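Local coordinates for capsid polyprotein VP90 (Turkey astrovirus 2, PDB 3TS3) that forms the projecting spike domain of the astrovirus capsid, part of a polyprotein that probably self-assembles into an icosahedral shell, at residues Y16-F21 with G97-M102; T31-L36 with F89-L94; T104-I109 with E163-F168. All coordinates share one frame; numbering follows the deposited sequence. Where two conformers were deposited one is given.

In the fold
Contacts 1 and 2 adjoin on the same side of the domain's centre, their own centres about 9 Å apart, because strands 87-90 and 98-101 follow each other in the chain and pair in one antiparallel sheet; G97 O and G90 N, 2.9 Å apart, probably join them by a hydrogen bond. The rings of F17 and F34 also meet there. Contact 3, its centre about 13 Å from that of contact 1, follows where strand 98-101 runs into helix 102-105: M102 O lies 3.0 Å from Y165 OH, a probable hydrogen bond. Contacts 2 and 3, about 17 Å apart between centres, touch through L36 and L167. Contacts 1 and 2 reach the second subunit, and T104 touches it too.

Contact 1 (Y16-F21 with G97-M102); sequences YFVYNF and GVMQTM
Y19 and Q100 tie loop 16-21 to strand 98-101 by two hydrogen bonds. The phenol of Y19 gives its hydrogen to M99 O, with OH 2.7 Å from that oxygen and lying in the carbonyl plane on a lone pair. Q100 supplies the second: its NE2 donates to F17 O at 2.9 Å with an N-H...O angle of 155°, approaching from above the carbonyl plane. The same NE2 is 2.8 Å from Y16 O, and the amide oxygen OE1 is held by T14 and T104, so partners at both ends fix the rotation of the amide. A bend at chi2 (-82°) swings CD of Q100 towards the loop. NE2 comes to the edge of the Y19 ring, in its plane, 3.7 Å from CE1, with amide and ring planes nearly perpendicular.

The apolar part belongs to M99, whose side chain runs past that of Y19 in the opposite direction. CB lies 3.7 Å from Y19 CZ, while SD sits obliquely 4.5 Å from the ring centroid, a Met-aromatic contact. Farther on, CE reaches V18 CG2 at 4.0 Å and also touches F17 O. The backbone N of Y19 is buried here without a polar partner in the model.

Nearby, Y19 packs on P5 of the second subunit. M99 and Q100 both face L88 of strand 87-90 across the sheet, the signature of a classic beta bulge, here placed just before the N-cap T101 of helix 102-105.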
loop_
_atom_site.group_PDB
_atom_site.type_symbol
_atom_site.label_atom_id
_atom_site.label_comp_id
_atom_site.label_asym_id
_atom_site.label_seq_id
_atom_site.Cartn_x
_atom_site.Cartn_y
_atom_site.Cartn_z
ATOM N N TYR C 16 -9.701 -8.588 -17.515
ATOM C CA TYR C 16 -10.425 -9.223 -16.419
ATOM C C TYR C 16 -10.176 -8.460 -15.133
ATOM O O TYR C 16 -9.315 -7.606 -15.086
ATOM C CB TYR C 16 -10.005 -10.693 -16.255
ATOM C CG TYR C 16 -10.216 -11.510 -17.506
ATOM C CD1 TYR C 16 -9.160 -11.799 -18.342
ATOM C CD2 TYR C 16 -11.478 -11.956 -17.865
ATOM C CE1 TYR C 16 -9.340 -12.525 -19.485
ATOM C CE2 TYR C 16 -11.665 -12.687 -19.011
ATOM C CZ TYR C 16 -10.592 -12.962 -19.817
ATOM O OH TYR C 16 -10.745 -13.680 -20.978
ATOM N N PHE C 17 -10.920 -8.798 -14.087
ATOM C CA PHE C 17 -10.765 -8.112 -12.816
ATOM C C PHE C 17 -9.313 -8.316 -12.366
ATOM O O PHE C 17 -8.636 -7.357 -12.006
ATOM C CB PHE C 17 -11.743 -8.736 -11.805
ATOM C CG PHE C 17 -11.931 -7.943 -10.532
ATOM C CD1 PHE C 17 -10.901 -7.785 -9.640
ATOM C CD2 PHE C 17 -13.161 -7.406 -10.222
ATOM C CE1 PHE C 17 -11.087 -7.084 -8.477
ATOM C CE2 PHE C 17 -13.354 -6.703 -9.058
ATOM C CZ PHE C 17 -12.317 -6.539 -8.184
ATOM N N VAL C 18 -8.839 -9.560 -12.418
ATOM C CA VAL C 18 -7.438 -9.869 -12.168
ATOM C C VAL C 18 -6.934 -10.652 -13.371
ATOM O O VAL C 18 -7.582 -11.584 -13.806
ATOM C CB VAL C 18 -7.244 -10.724 -10.904
ATOM C CG1 VAL C 18 -5.747 -10.951 -10.628
ATOM C CG2 VAL C 18 -7.939 -10.090 -9.719
ATOM N N TYR C 19 -5.794 -10.252 -13.911
ATOM C CA TYR C 19 -5.238 -10.912 -15.084
ATOM C C TYR C 19 -3.720 -11.036 -15.001
ATOM O O TYR C 19 -3.069 -10.351 -14.233
ATOM C CB TYR C 19 -5.664 -10.175 -16.362
ATOM C CG TYR C 19 -5.242 -8.729 -16.372
ATOM C CD1 TYR C 19 -5.989 -7.761 -15.722
ATOM C CD2 TYR C 19 -4.081 -8.339 -17.007
ATOM C CE1 TYR C 19 -5.585 -6.449 -15.710
ATOM C CE2 TYR C 19 -3.669 -7.028 -16.997
ATOM C CZ TYR C 19 -4.430 -6.087 -16.345
ATOM O OH TYR C 19 -4.035 -4.777 -16.329
ATOM N N ASN C 20 -3.172 -11.948 -15.787
ATOM C CA ASN C 20 -1.728 -12.144 -15.855
ATOM C C ASN C 20 -1.079 -11.486 -17.078
ATOM O O ASN C 20 -1.758 -10.875 -17.887
ATOM C CB ASN C 20 -1.339 -13.619 -15.679
ATOM C CG ASN C 20 -1.735 -14.489 -16.853
ATOM O OD1 ASN C 20 -1.972 -14.008 -17.946
ATOM N ND2 ASN C 20 -1.773 -15.794 -16.619
ATOM N N PHE C 21 0.237 -11.619 -17.196
ATOM C CA PHE C 21 0.984 -10.992 -18.288
ATOM C C PHE C 21 0.592 -11.536 -19.655
ATOM O O PHE C 21 0.835 -10.897 -20.660
ATOM C CB PHE C 21 2.499 -11.071 -18.074
ATOM C CG PHE C 21 3.058 -9.986 -17.181
ATOM C CD1 PHE C 21 3.848 -10.311 -16.101
ATOM C CD2 PHE C 21 2.792 -8.657 -17.426
ATOM C CE1 PHE C 21 4.363 -9.335 -15.282
ATOM C CE2 PHE C 21 3.313 -7.671 -16.610
ATOM C CZ PHE C 21 4.099 -8.016 -15.537
ATOM N N GLY C 97 2.030 -6.283 -10.698
ATOM C CA GLY C 97 1.964 -5.023 -9.983
ATOM C C GLY C 97 0.611 -4.351 -10.128
ATOM O O GLY C 97 -0.406 -5.014 -10.037
ATOM N N VAL C 98 0.596 -3.051 -10.398
ATOM C CA VAL C 98 -0.676 -2.354 -10.507
ATOM C C VAL C 98 -1.340 -2.737 -11.824
ATOM O O VAL C 98 -0.802 -2.506 -12.885
ATOM C CB VAL C 98 -0.477 -0.831 -10.462
ATOM C CG1 VAL C 98 -1.754 -0.101 -10.878
ATOM C CG2 VAL C 98 -0.002 -0.391 -9.072
ATOM N N MET C 99 -2.501 -3.369 -11.727
ATOM C CA MET C 99 -3.080 -3.889 -12.933
ATOM C C MET C 99 -4.495 -3.374 -13.087
ATOM O O MET C 99 -5.037 -3.538 -14.169
ATOM C CB MET C 99 -2.984 -5.430 -13.037
ATOM C CG MET C 99 -3.505 -6.220 -11.833
ATOM S SD MET C 99 -5.278 -6.540 -11.964
ATOM C CE MET C 99 -5.751 -6.746 -10.249
ATOM N N GLN C 100 -4.972 -2.593 -12.125
ATOM C CA GLN C 100 -6.170 -1.776 -12.299
ATOM C C GLN C 100 -6.032 -0.472 -11.560
ATOM O O GLN C 100 -5.376 -0.394 -10.545
ATOM C CB GLN C 100 -7.450 -2.438 -11.757
ATOM C CG GLN C 100 -7.715 -3.849 -12.198
ATOM C CD GLN C 100 -8.369 -3.950 -13.560
ATOM O OE1 GLN C 100 -8.665 -2.955 -14.212
ATOM N NE2 GLN C 100 -8.604 -5.174 -13.987
ATOM N N THR C 101 -6.688 0.551 -12.086
ATOM C CA THR C 101 -6.957 1.762 -11.348
ATOM C C THR C 101 -8.431 1.638 -11.000
ATOM O O THR C 101 -9.105 0.749 -11.480
ATOM C CB THR C 101 -6.750 3.029 -12.155
ATOM O OG1 THR C 101 -7.593 3.001 -13.303
ATOM C CG2 THR C 101 -5.308 3.155 -12.595
ATOM N N MET C 102 -8.936 2.523 -10.162
ATOM C CA MET C 102 -10.355 2.484 -9.854
ATOM C C MET C 102 -11.147 2.753 -11.132
ATOM O O MET C 102 -12.212 2.206 -11.333
ATOM C CB MET C 102 -10.726 3.458 -8.735
ATOM C CG MET C 102 -10.208 3.052 -7.338
ATOM S SD MET C 102 -10.681 1.381 -6.783
ATOM C CE MET C 102 -9.184 0.472 -7.213
#

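Contact 2 (T31-L36 with F89-L94); sequences TGVFCL and FGQPRL
C35 and F89 form the tight part of this contact, an antiparallel hydrogen-bonded pair. C35 N donates to F89 O and F89 N donates to C35 O, each at 2.9 Å, so the two peptide edges grip each other reciprocally. Their side chains leave on the same face of the sheet, where C35 CB and F89 CB are 4.0 Å apart. F34 and G90 make the adjoining non-hydrogen-bonded pair; F34 CA reaches F89 O at 3.4 Å in a CA-H...O contact. The F34 side chain heads off the other face, where its ring meets that of F17 and the side chain touches I144 and M146 of strand 142-148.

Beyond G90 the regular pairing ends, and the contact is made by Q91 lying against the backbone of G32 and V33. V33 O is 3.0 Å from Q91 N, but the Q91 side chain offers aliphatic carbon to the carbonyl oxygens: CB is 3.6 Å from V33 O, and CG, anti to the backbone N (chi1 -178°), is 3.7 Å from G32 O. Q91 is partly exposed, which makes this the solvent side.

The chemistry is thus mostly main-chain pairing: reciprocal amide bonds satisfy buried peptide groups of C35 and F89, while beyond their CB contact the apolar side chains are largely covered by other parts, F34 by strand 142-148, C35 by W188 and F89 by I39 of the second subunit.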
loop_
_atom_site.group_PDB
_atom_site.type_symbol
_atom_site.label_atom_id
_atom_site.label_comp_id
_atom_site.label_asym_id
_atom_site.label_seq_id
_atom_site.Cartn_x
_atom_site.Cartn_y
_atom_site.Cartn_z
ATOM N N THR C 31 -8.345 -16.179 -1.706
ATOM C CA THR C 31 -7.887 -15.070 -0.918
ATOM C C THR C 31 -6.571 -14.561 -1.499
ATOM O O THR C 31 -5.761 -15.328 -1.996
ATOM C CB THR C 31 -7.622 -15.540 0.524
ATOM O OG1 THR C 31 -8.851 -15.561 1.257
ATOM C CG2 THR C 31 -6.620 -14.642 1.220
ATOM N N GLY C 32 -6.372 -13.254 -1.433
ATOM C CA GLY C 32 -5.116 -12.640 -1.823
ATOM C C GLY C 32 -4.777 -12.517 -3.292
ATOM O O GLY C 32 -3.616 -12.358 -3.627
ATOM N N VAL C 33 -5.786 -12.564 -4.156
ATOM C CA VAL C 33 -5.495 -12.426 -5.622
ATOM C C VAL C 33 -5.491 -10.945 -6.072
ATOM O O VAL C 33 -4.831 -10.645 -7.054
ATOM C CB VAL C 33 -6.577 -13.186 -6.427
ATOM C CG1 VAL C 33 -6.370 -12.997 -7.901
ATOM C CG2 VAL C 33 -6.554 -14.677 -6.081
ATOM N N PHE C 34 -6.035 -10.065 -5.241
ATOM C CA PHE C 34 -5.835 -8.633 -5.460
ATOM C C PHE C 34 -5.682 -7.835 -4.168
ATOM O O PHE C 34 -6.224 -8.187 -3.132
ATOM C CB PHE C 34 -6.865 -8.009 -6.392
ATOM C CG PHE C 34 -8.279 -8.109 -5.900
ATOM C CD1 PHE C 34 -8.850 -7.088 -5.162
ATOM C CD2 PHE C 34 -9.053 -9.197 -6.226
ATOM C CE1 PHE C 34 -10.154 -7.174 -4.739
ATOM C CE2 PHE C 34 -10.355 -9.278 -5.802
ATOM C CZ PHE C 34 -10.902 -8.269 -5.062
ATOM N N CYS C 35 -4.933 -6.749 -4.266
ATOM C CA CYS C 35 -4.647 -5.879 -3.151
ATOM C C CYS C 35 -5.076 -4.452 -3.467
ATOM O O CYS C 35 -4.715 -3.919 -4.502
ATOM C CB CYS C 35 -3.143 -5.915 -2.880
ATOM S SG CYS C 35 -2.525 -4.627 -1.774
ATOM N N LEU C 36 -5.818 -3.842 -2.550
ATOM C CA LEU C 36 -6.207 -2.450 -2.694
ATOM C C LEU C 36 -5.187 -1.564 -1.999
ATOM O O LEU C 36 -4.983 -1.666 -0.800
ATOM C CB LEU C 36 -7.586 -2.196 -2.074
ATOM C CG LEU C 36 -8.026 -0.730 -1.986
ATOM C CD1 LEU C 36 -8.302 -0.149 -3.370
ATOM C CD2 LEU C 36 -9.249 -0.591 -1.086
ATOM N N PHE C 89 -3.200 -4.013 -6.916
ATOM C CA PHE C 89 -2.011 -4.793 -7.226
ATOM C C PHE C 89 -2.473 -6.226 -7.399
ATOM O O PHE C 89 -3.347 -6.685 -6.691
ATOM C CB PHE C 89 -0.995 -4.788 -6.079
ATOM C CG PHE C 89 -0.149 -3.545 -5.989
ATOM C CD1 PHE C 89 -0.610 -2.436 -5.324
ATOM C CD2 PHE C 89 1.120 -3.513 -6.528
ATOM C CE1 PHE C 89 0.160 -1.312 -5.215
ATOM C CE2 PHE C 89 1.898 -2.385 -6.433
ATOM C CZ PHE C 89 1.425 -1.286 -5.767
ATOM N N GLY C 90 -1.863 -6.921 -8.344
ATOM C CA GLY C 90 -2.133 -8.325 -8.573
ATOM C C GLY C 90 -1.442 -9.252 -7.595
ATOM O O GLY C 90 -0.479 -8.880 -6.952
ATOM N N GLN C 91 -1.907 -10.494 -7.564
ATOM C CA GLN C 91 -1.395 -11.525 -6.683
ATOM C C GLN C 91 0.111 -11.573 -6.916
ATOM O O GLN C 91 0.554 -11.488 -8.038
ATOM C CB GLN C 91 -2.031 -12.848 -7.129
ATOM C CG GLN C 91 -1.679 -14.070 -6.299
ATOM C CD GLN C 91 -2.210 -15.350 -6.913
ATOM O OE1 GLN C 91 -2.422 -15.428 -8.113
ATOM N NE2 GLN C 91 -2.415 -16.353 -6.084
ATOM N N PRO C 92 0.894 -11.728 -5.853
ATOM C CA PRO C 92 2.341 -11.555 -5.969
ATOM C C PRO C 92 3.004 -12.479 -6.990
ATOM O O PRO C 92 3.897 -12.027 -7.681
ATOM C CB PRO C 92 2.837 -11.848 -4.548
ATOM C CG PRO C 92 1.726 -11.362 -3.684
ATOM C CD PRO C 92 0.451 -11.636 -4.449
ATOM N N ARG C 93 2.546 -13.716 -7.122
ATOM C CA ARG C 93 3.177 -14.646 -8.062
ATOM C C ARG C 93 3.088 -14.172 -9.523
ATOM O O ARG C 93 3.884 -14.570 -10.354
ATOM C CB ARG C 93 2.593 -16.059 -7.916
ATOM C CG ARG C 93 1.149 -16.149 -8.334
ATOM C CD ARG C 93 0.562 -17.540 -8.250
ATOM N NE ARG C 93 -0.813 -17.499 -8.729
ATOM C CZ ARG C 93 -1.180 -17.659 -9.997
ATOM N NH1 ARG C 93 -0.275 -17.922 -10.934
ATOM N NH2 ARG C 93 -2.463 -17.575 -10.322
ATOM N N LEU C 94 2.080 -13.363 -9.822
ATOM C CA LEU C 94 1.872 -12.833 -11.165
ATOM C C LEU C 94 2.938 -11.854 -11.647
ATOM O O LEU C 94 3.257 -11.806 -12.825
ATOM C CB LEU C 94 0.492 -12.193 -11.274
ATOM C CG LEU C 94 -0.705 -13.077 -10.917
ATOM C CD1 LEU C 94 -1.984 -12.279 -11.055
ATOM C CD2 LEU C 94 -0.733 -14.302 -11.829
#

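Contact 3 (T104-I109 with E163-F168); sequences TLKQHI and EKYILF
A G1 beta bulge, in which E163 and K164 both face R159, begins strand 164-171; Y165 just beyond it meets L105 at the end of short helix 102-105 and the turn after it, and E163 meets K106 of that turn. Y165 makes the largest share of the contact. Its ring enters between L105 and I109: CE2 lies 3.8 Å from L105 CD2 and 3.9 Å from I109 CG1, both approaching obliquely. The side chains of I109 and Y165 slide past each other in opposite directions. At the tip, Y165 OH rests 3.4 Å from L105 CB, and K106 CG adds a contact at the ring edge, near its plane. The hydroxyl probably bonds to M102 O, so the polar end of this buried ring has a partner in the helix.

A charged contact lies at the more exposed border. K106 is extended beyond CG, and in the conformer of E163 given, NZ donates to OE1 of E163 at 2.9 Å in a salt bridge, while the two side chains cross at about a right angle. A water accepts a hydrogen bond from K106 NZ at 2.7 Å and donates one to E163 O at 2.8 Å. K106 is thus linked to the carboxylate directly and to the backbone of the bulge residue through water, and its charge is probably balanced locally.

Y158 borders much of the contact, touching K106, I109, E163 and the Y165 ring. Strand 164-171 pairs with strand 153-159 and with strand 76-81, while L105 packs back on F17 and on Q100 of strand 98-101.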
loop_
_atom_site.group_PDB
_atom_site.type_symbol
_atom_site.label_atom_id
_atom_site.label_comp_id
_atom_site.label_asym_id
_atom_site.label_seq_id
_atom_site.Cartn_x
_atom_site.Cartn_y
_atom_site.Cartn_z
ATOM N N THR C 104 -10.314 1.957 -14.387
ATOM C CA THR C 104 -10.342 0.745 -15.205
ATOM C C THR C 104 -11.181 -0.366 -14.554
ATOM O O THR C 104 -11.806 -1.174 -15.223
ATOM C CB THR C 104 -8.941 0.238 -15.608
ATOM O OG1 THR C 104 -8.253 -0.246 -14.459
ATOM C CG2 THR C 104 -8.123 1.341 -16.270
ATOM N N LEU C 105 -11.189 -0.383 -13.233
ATOM C CA LEU C 105 -11.912 -1.403 -12.490
ATOM C C LEU C 105 -13.418 -1.307 -12.737
ATOM O O LEU C 105 -14.143 -2.259 -12.525
ATOM C CB LEU C 105 -11.583 -1.328 -11.002
ATOM C CG LEU C 105 -12.055 -2.495 -10.127
ATOM C CD1 LEU C 105 -11.529 -3.841 -10.611
ATOM C CD2 LEU C 105 -11.642 -2.233 -8.696
ATOM N N LYS C 106 -13.866 -0.158 -13.219
ATOM C CA LYS C 106 -15.291 0.046 -13.480
ATOM C C LYS C 106 -15.751 -0.942 -14.543
ATOM O O LYS C 106 -16.913 -1.291 -14.616
ATOM C CB LYS C 106 -15.592 1.480 -13.922
ATOM C CG LYS C 106 -15.496 2.507 -12.818
ATOM C CD LYS C 106 -15.895 3.898 -13.299
ATOM C CE LYS C 106 -15.781 4.908 -12.166
ATOM N NZ LYS C 106 -16.135 6.291 -12.594
ATOM N N GLN C 107 -14.818 -1.379 -15.367
ATOM C CA GLN C 107 -15.115 -2.349 -16.410
ATOM C C GLN C 107 -15.525 -3.699 -15.838
ATOM O O GLN C 107 -16.155 -4.499 -16.511
ATOM C CB GLN C 107 -13.920 -2.532 -17.336
ATOM C CG GLN C 107 -13.558 -1.303 -18.116
ATOM C CD GLN C 107 -12.159 -1.373 -18.697
ATOM O OE1 GLN C 107 -11.744 -2.399 -19.226
ATOM N NE2 GLN C 107 -11.437 -0.272 -18.605
ATOM N N HIS C 108 -15.097 -3.967 -14.616
ATOM C CA HIS C 108 -15.300 -5.276 -14.012
ATOM C C HIS C 108 -16.057 -5.312 -12.687
ATOM O O HIS C 108 -16.395 -6.382 -12.203
ATOM C CB HIS C 108 -13.929 -5.921 -13.811
ATOM C CG HIS C 108 -13.034 -5.780 -14.999
ATOM N ND1 HIS C 108 -13.191 -6.532 -16.141
ATOM C CD2 HIS C 108 -11.992 -4.948 -15.236
ATOM C CE1 HIS C 108 -12.277 -6.176 -17.026
ATOM N NE2 HIS C 108 -11.539 -5.217 -16.502
ATOM N N ILE C 109 -16.292 -4.150 -12.099
ATOM C CA ILE C 109 -16.850 -4.063 -10.755
ATOM C C ILE C 109 -18.256 -4.647 -10.652
ATOM O O ILE C 109 -18.653 -5.113 -9.601
ATOM C CB ILE C 109 -16.725 -2.639 -10.154
ATOM C CG1 ILE C 109 -16.963 -2.661 -8.644
ATOM C CG2 ILE C 109 -17.641 -1.650 -10.860
ATOM C CD1 ILE C 109 -15.962 -3.478 -7.870
ATOM N N GLU C 163 -20.815 6.590 -8.244
ATOM C CA GLU C 163 -19.622 5.941 -8.825
ATOM C C GLU C 163 -18.415 6.040 -7.944
ATOM O O GLU C 163 -17.302 6.259 -8.399
ATOM C CB GLU C 163 -19.342 6.474 -10.239
ATOM C CG GLU C 163 -20.509 6.254 -11.182
ATOM C CD GLU C 163 -20.174 6.530 -12.630
ATOM O OE1 GLU C 163 -18.982 6.498 -13.001
ATOM O OE2 GLU C 163 -21.123 6.761 -13.407
ATOM N N LYS C 164 -18.631 5.813 -6.656
ATOM C CA LYS C 164 -17.553 5.868 -5.679
ATOM C C LYS C 164 -17.236 4.500 -5.093
ATOM O O LYS C 164 -18.128 3.730 -4.779
ATOM C CB LYS C 164 -17.897 6.827 -4.535
ATOM C CG LYS C 164 -17.747 8.303 -4.862
ATOM C CD LYS C 164 -17.808 9.108 -3.579
ATOM C CE LYS C 164 -17.768 10.589 -3.846
ATOM N NZ LYS C 164 -17.892 11.354 -2.584
ATOM N N TYR C 165 -15.951 4.219 -4.942
ATOM C CA TYR C 165 -15.514 2.995 -4.292
ATOM C C TYR C 165 -15.352 3.338 -2.821
ATOM O O TYR C 165 -14.581 4.211 -2.459
ATOM C CB TYR C 165 -14.175 2.529 -4.857
ATOM C CG TYR C 165 -14.228 2.004 -6.272
ATOM C CD1 TYR C 165 -14.139 2.857 -7.356
ATOM C CD2 TYR C 165 -14.341 0.654 -6.512
ATOM C CE1 TYR C 165 -14.179 2.369 -8.638
ATOM C CE2 TYR C 165 -14.385 0.166 -7.773
ATOM C CZ TYR C 165 -14.294 1.029 -8.837
ATOM O OH TYR C 165 -14.335 0.528 -10.098
ATOM N N ILE C 166 -16.113 2.649 -1.986
ATOM C CA ILE C 166 -16.140 2.950 -0.576
ATOM C C ILE C 166 -15.504 1.837 0.226
ATOM O O ILE C 166 -15.948 0.709 0.177
ATOM C CB ILE C 166 -17.594 3.109 -0.101
ATOM C CG1 ILE C 166 -18.290 4.204 -0.908
ATOM C CG2 ILE C 166 -17.648 3.389 1.385
ATOM C CD1 ILE C 166 -17.670 5.568 -0.727
ATOM N N LEU C 167 -14.469 2.172 0.980
ATOM C CA LEU C 167 -13.812 1.182 1.810
ATOM C C LEU C 167 -14.358 1.327 3.226
ATOM O O LEU C 167 -14.245 2.374 3.827
ATOM C CB LEU C 167 -12.302 1.411 1.789
ATOM C CG LEU C 167 -11.461 0.480 2.661
ATOM C CD1 LEU C 167 -11.555 -0.962 2.206
ATOM C CD2 LEU C 167 -10.025 0.953 2.689
ATOM N N PHE C 168 -14.973 0.266 3.734
ATOM C CA PHE C 168 -15.645 0.309 5.025
ATOM C C PHE C 168 -14.970 -0.634 6.008
ATOM O O PHE C 168 -14.857 -1.815 5.752
ATOM C CB PHE C 168 -17.117 -0.076 4.825
ATOM C CG PHE C 168 -17.887 -0.248 6.102
ATOM C CD1 PHE C 168 -18.187 0.839 6.882
ATOM C CD2 PHE C 168 -18.332 -1.491 6.506
ATOM C CE1 PHE C 168 -18.899 0.700 8.037
ATOM C CE2 PHE C 168 -19.040 -1.634 7.673
ATOM C CZ PHE C 168 -19.319 -0.542 8.437
HETATM O O HOH W 1 -15.897 7.708 -10.274
#